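Local coordinates for protein putative NADP oxidoreductase BF3122 (Bacteroides fragilis, PDB 3D1L) that probably binds NADP in a Rossmann-type domain and acts as an oxidoreductase, although its substrate is not established, at residues V89-G103 and W110-P122. Sequence-based numbering, arbitrary orientation.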
# COMPACT_ATOMS: atom_id res chain seq x y z
N VAL B 89 20.41 -27.46 19.58
CA VAL B 89 21.49 -27.09 20.51
C VAL B 89 22.59 -28.10 20.86
O VAL B 89 23.67 -27.67 21.25
CB VAL B 89 20.93 -26.42 21.82
CG1 VAL B 89 19.93 -25.31 21.47
CG2 VAL B 89 20.33 -27.46 22.80
N GLU B 90 22.33 -29.40 20.70
CA GLU B 90 23.29 -30.45 21.10
C GLU B 90 24.54 -30.55 20.21
O GLU B 90 24.45 -30.35 18.99
CB GLU B 90 22.60 -31.82 21.20
CG GLU B 90 21.73 -32.00 22.44
CD GLU B 90 20.93 -33.29 22.43
OE1 GLU B 90 20.35 -33.66 21.37
OE2 GLU B 90 20.86 -33.95 23.48
N GLY B 91 25.69 -30.84 20.82
CA GLY B 91 26.98 -31.01 20.10
C GLY B 91 27.63 -29.77 19.47
O GLY B 91 28.50 -29.90 18.57
N LYS B 92 27.22 -28.58 19.91
CA LYS B 92 27.77 -27.32 19.37
C LYS B 92 28.96 -26.87 20.19
O LYS B 92 29.19 -27.35 21.30
CB LYS B 92 26.72 -26.19 19.35
CG LYS B 92 25.39 -26.58 18.81
CD LYS B 92 25.41 -26.89 17.33
CE LYS B 92 24.21 -27.76 17.02
NZ LYS B 92 23.72 -27.51 15.68
N ARG B 93 29.71 -25.92 19.64
CA ARG B 93 30.82 -25.32 20.38
C ARG B 93 30.25 -24.55 21.56
O ARG B 93 29.17 -23.94 21.46
CB ARG B 93 31.62 -24.39 19.46
CG ARG B 93 32.18 -25.06 18.22
CD ARG B 93 32.41 -24.04 17.11
NE ARG B 93 33.32 -22.96 17.51
CZ ARG B 93 33.53 -21.85 16.80
NH1 ARG B 93 32.93 -21.68 15.63
NH2 ARG B 93 34.38 -20.92 17.23
N GLU B 94 30.98 -24.56 22.66
CA GLU B 94 30.64 -23.79 23.84
C GLU B 94 30.39 -22.31 23.52
O GLU B 94 29.42 -21.72 23.98
CB GLU B 94 31.77 -23.92 24.86
CG GLU B 94 31.32 -24.43 26.21
CD GLU B 94 30.94 -23.33 27.19
OE1 GLU B 94 30.22 -23.65 28.16
OE2 GLU B 94 31.36 -22.15 27.01
N GLU B 95 31.25 -21.72 22.69
CA GLU B 95 31.11 -20.29 22.32
C GLU B 95 30.10 -19.98 21.20
O GLU B 95 29.94 -18.82 20.84
CB GLU B 95 32.47 -19.71 21.92
CG GLU B 95 32.95 -20.27 20.59
CD GLU B 95 34.33 -19.77 20.22
OE1 GLU B 95 35.27 -20.59 20.28
OE2 GLU B 95 34.46 -18.57 19.85
N ALA B 96 29.49 -21.00 20.60
CA ALA B 96 28.46 -20.75 19.57
C ALA B 96 27.33 -19.90 20.14
O ALA B 96 26.94 -20.05 21.30
CB ALA B 96 27.91 -22.04 19.01
N LEU B 97 26.82 -18.98 19.33
CA LEU B 97 25.72 -18.13 19.76
C LEU B 97 24.42 -18.58 19.09
O LEU B 97 24.37 -18.68 17.86
CB LEU B 97 26.11 -16.67 19.43
CG LEU B 97 25.36 -15.39 19.81
CD1 LEU B 97 24.67 -15.50 21.15
CD2 LEU B 97 26.31 -14.16 19.79
N MSE B 98 23.40 -18.92 19.89
CA MSE B 98 22.06 -19.21 19.31
C MSE B 98 21.16 -18.01 19.48
O MSE B 98 20.91 -17.55 20.60
CB MSE B 98 21.30 -20.42 19.89
CG MSE B 98 22.03 -21.33 20.82
SE MSE B 98 23.61 -22.11 20.09
CE MSE B 98 22.78 -22.90 18.54
N VAL B 99 20.67 -17.52 18.35
CA VAL B 99 19.73 -16.42 18.35
C VAL B 99 18.46 -16.79 17.61
O VAL B 99 18.46 -17.65 16.72
CB VAL B 99 20.36 -15.11 17.76
CG1 VAL B 99 21.65 -14.76 18.49
CG2 VAL B 99 20.59 -15.21 16.24
N HIS B 100 17.35 -16.17 18.00
CA HIS B 100 16.16 -16.25 17.18
C HIS B 100 15.81 -14.87 16.65
O HIS B 100 16.41 -13.88 17.07
CB HIS B 100 15.01 -16.91 17.91
CG HIS B 100 14.48 -16.12 19.06
ND1 HIS B 100 13.69 -15.00 18.89
CD2 HIS B 100 14.60 -16.30 20.40
CE1 HIS B 100 13.34 -14.53 20.07
NE2 HIS B 100 13.88 -15.30 21.00
N THR B 101 14.88 -14.82 15.72
CA THR B 101 14.56 -13.60 15.00
C THR B 101 13.13 -13.13 15.23
O THR B 101 12.59 -12.33 14.44
CB THR B 101 14.75 -13.83 13.51
OG1 THR B 101 14.01 -14.98 13.12
CG2 THR B 101 16.22 -14.09 13.20
N ALA B 102 12.48 -13.64 16.27
CA ALA B 102 11.07 -13.34 16.48
C ALA B 102 10.88 -12.09 17.32
O ALA B 102 11.56 -11.91 18.32
CB ALA B 102 10.36 -14.49 17.09
N GLY B 103 9.93 -11.25 16.91
CA GLY B 103 9.56 -10.05 17.66
C GLY B 103 8.89 -10.34 19.00
O GLY B 103 9.07 -9.60 19.97
N TRP B 110 16.00 -19.54 25.37
CA TRP B 110 17.31 -20.18 25.35
C TRP B 110 17.94 -20.48 26.70
O TRP B 110 18.87 -21.29 26.76
CB TRP B 110 18.28 -19.31 24.59
CG TRP B 110 17.91 -19.05 23.18
CD1 TRP B 110 17.53 -17.86 22.63
CD2 TRP B 110 17.91 -20.01 22.12
NE1 TRP B 110 17.30 -18.01 21.28
CE2 TRP B 110 17.52 -19.32 20.94
CE3 TRP B 110 18.21 -21.37 22.04
CZ2 TRP B 110 17.42 -19.96 19.70
CZ3 TRP B 110 18.09 -22.01 20.80
CH2 TRP B 110 17.70 -21.30 19.65
N GLU B 111 17.50 -19.80 27.76
CA GLU B 111 18.24 -19.83 29.01
C GLU B 111 18.18 -21.20 29.69
O GLU B 111 17.11 -21.82 29.77
CB GLU B 111 17.84 -18.69 29.95
CG GLU B 111 16.76 -18.97 30.98
CD GLU B 111 16.70 -17.90 32.06
OE1 GLU B 111 17.68 -17.79 32.82
OE2 GLU B 111 15.69 -17.16 32.14
N GLY B 112 19.33 -21.69 30.13
CA GLY B 112 19.44 -23.04 30.65
C GLY B 112 19.76 -24.05 29.56
O GLY B 112 20.25 -25.15 29.85
N HIS B 113 19.50 -23.70 28.30
CA HIS B 113 19.76 -24.60 27.17
C HIS B 113 21.14 -24.42 26.54
O HIS B 113 21.77 -25.40 26.15
CB HIS B 113 18.66 -24.48 26.11
CG HIS B 113 17.31 -24.92 26.60
ND1 HIS B 113 16.25 -24.05 26.75
CD2 HIS B 113 16.86 -26.14 26.98
CE1 HIS B 113 15.21 -24.71 27.22
NE2 HIS B 113 15.55 -25.98 27.36
N VAL B 114 21.60 -23.18 26.44
CA VAL B 114 22.93 -22.87 25.89
C VAL B 114 23.61 -21.74 26.64
O VAL B 114 22.95 -20.86 27.19
CB VAL B 114 22.90 -22.49 24.37
CG1 VAL B 114 22.79 -23.74 23.50
CG2 VAL B 114 21.81 -21.48 24.07
N PRO B 115 24.94 -21.77 26.70
CA PRO B 115 25.63 -20.68 27.38
C PRO B 115 25.59 -19.31 26.69
O PRO B 115 25.69 -18.32 27.38
CB PRO B 115 27.07 -21.19 27.51
CG PRO B 115 27.20 -22.27 26.48
CD PRO B 115 25.86 -22.86 26.29
N HIS B 116 25.48 -19.26 25.36
CA HIS B 116 25.48 -17.98 24.64
C HIS B 116 24.26 -17.96 23.71
O HIS B 116 24.03 -18.89 22.91
CB HIS B 116 26.80 -17.74 23.90
CG HIS B 116 28.01 -17.90 24.75
ND1 HIS B 116 28.58 -16.85 25.44
CD2 HIS B 116 28.73 -19.00 25.09
CE1 HIS B 116 29.62 -17.29 26.14
NE2 HIS B 116 29.73 -18.59 25.93
N TYR B 117 23.47 -16.89 23.84
CA TYR B 117 22.18 -16.82 23.17
C TYR B 117 21.70 -15.37 23.12
O TYR B 117 22.25 -14.50 23.80
CB TYR B 117 21.17 -17.72 23.87
CG TYR B 117 20.89 -17.37 25.32
CD1 TYR B 117 19.95 -16.39 25.65
CD2 TYR B 117 21.53 -18.05 26.35
CE1 TYR B 117 19.69 -16.06 26.98
CE2 TYR B 117 21.27 -17.74 27.70
CZ TYR B 117 20.35 -16.74 28.00
OH TYR B 117 20.08 -16.43 29.31
N GLY B 118 20.68 -15.11 22.32
CA GLY B 118 20.22 -13.74 22.11
C GLY B 118 19.11 -13.66 21.09
O GLY B 118 18.59 -14.68 20.64
N VAL B 119 18.72 -12.43 20.77
CA VAL B 119 17.67 -12.16 19.81
C VAL B 119 18.29 -11.22 18.79
O VAL B 119 18.97 -10.28 19.16
CB VAL B 119 16.44 -11.51 20.48
CG1 VAL B 119 15.35 -11.16 19.45
CG2 VAL B 119 15.88 -12.42 21.55
N PHE B 120 18.06 -11.50 17.52
CA PHE B 120 18.67 -10.79 16.40
C PHE B 120 17.49 -10.42 15.49
O PHE B 120 17.19 -11.16 14.55
CB PHE B 120 19.59 -11.79 15.71
CG PHE B 120 20.61 -11.18 14.79
CD1 PHE B 120 21.57 -10.29 15.26
CD2 PHE B 120 20.68 -11.59 13.47
CE1 PHE B 120 22.53 -9.77 14.42
CE2 PHE B 120 21.66 -11.09 12.60
CZ PHE B 120 22.59 -10.17 13.08
N TYR B 121 16.81 -9.31 15.80
CA TYR B 121 15.48 -9.00 15.22
C TYR B 121 15.46 -7.84 14.20
O TYR B 121 15.43 -6.69 14.60
CB TYR B 121 14.49 -8.69 16.35
CG TYR B 121 13.08 -8.29 15.92
CD1 TYR B 121 12.31 -9.10 15.06
CD2 TYR B 121 12.48 -7.15 16.45
CE1 TYR B 121 11.01 -8.74 14.69
CE2 TYR B 121 11.19 -6.78 16.11
CZ TYR B 121 10.46 -7.57 15.24
OH TYR B 121 9.19 -7.17 14.94
N PRO B 122 15.53 -8.13 12.90
CA PRO B 122 15.32 -7.06 11.92
C PRO B 122 13.83 -6.86 11.65
O PRO B 122 13.18 -7.79 11.20
CB PRO B 122 16.05 -7.56 10.67
CG PRO B 122 16.00 -9.08 10.76
CD PRO B 122 15.83 -9.43 12.25
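Met98 (selenomethionine) and Tyr117 are bridged on neighbouring parallel strands, 97-100 and 117-122, in the sheet of the Rossmann-type domain. Four backbone hydrogen bonds join the strands, from Met98 N to His116 O through to Phe120 N to His100 O. The chain between them turns back over one side of the sheet, where Trp110 lies flat on Met98. Met98 CB sits over the six-membered ring, 3.6 Å from its centroid and 10° off the normal. The bend at chi2 (-58°) turns the selenium away from the indole. Met98 CG presses on Val114 CG2 at 3.3 Å, tighter than a usual carbon contact. Val89 CG1 meets the rim of the indole at CZ3. Phe81 of helix 78-89 packs edge-to-face with Trp110.

On the same side, the His100 and Trp110 rings meet rim to rim, their planes 25° apart. Val119 CG2 approaches His100 NE2 at 3.5 Å. The imidazole is held at both nitrogens: ND1 accepts Ala102 N in the ring plane, and NE2 bonds to Pro106 O. On the other face of the sheet, Val99 CG2 touches Phe120 CB at 3.6 Å.

Next to Leu97, His116 ND1 bonds to Asp148, while its CD2 edge faces Glu94 O. Past the end of strand 97-100, Gly103 CA lies over one face of the Tyr121 ring, 3.7 Å from its centroid.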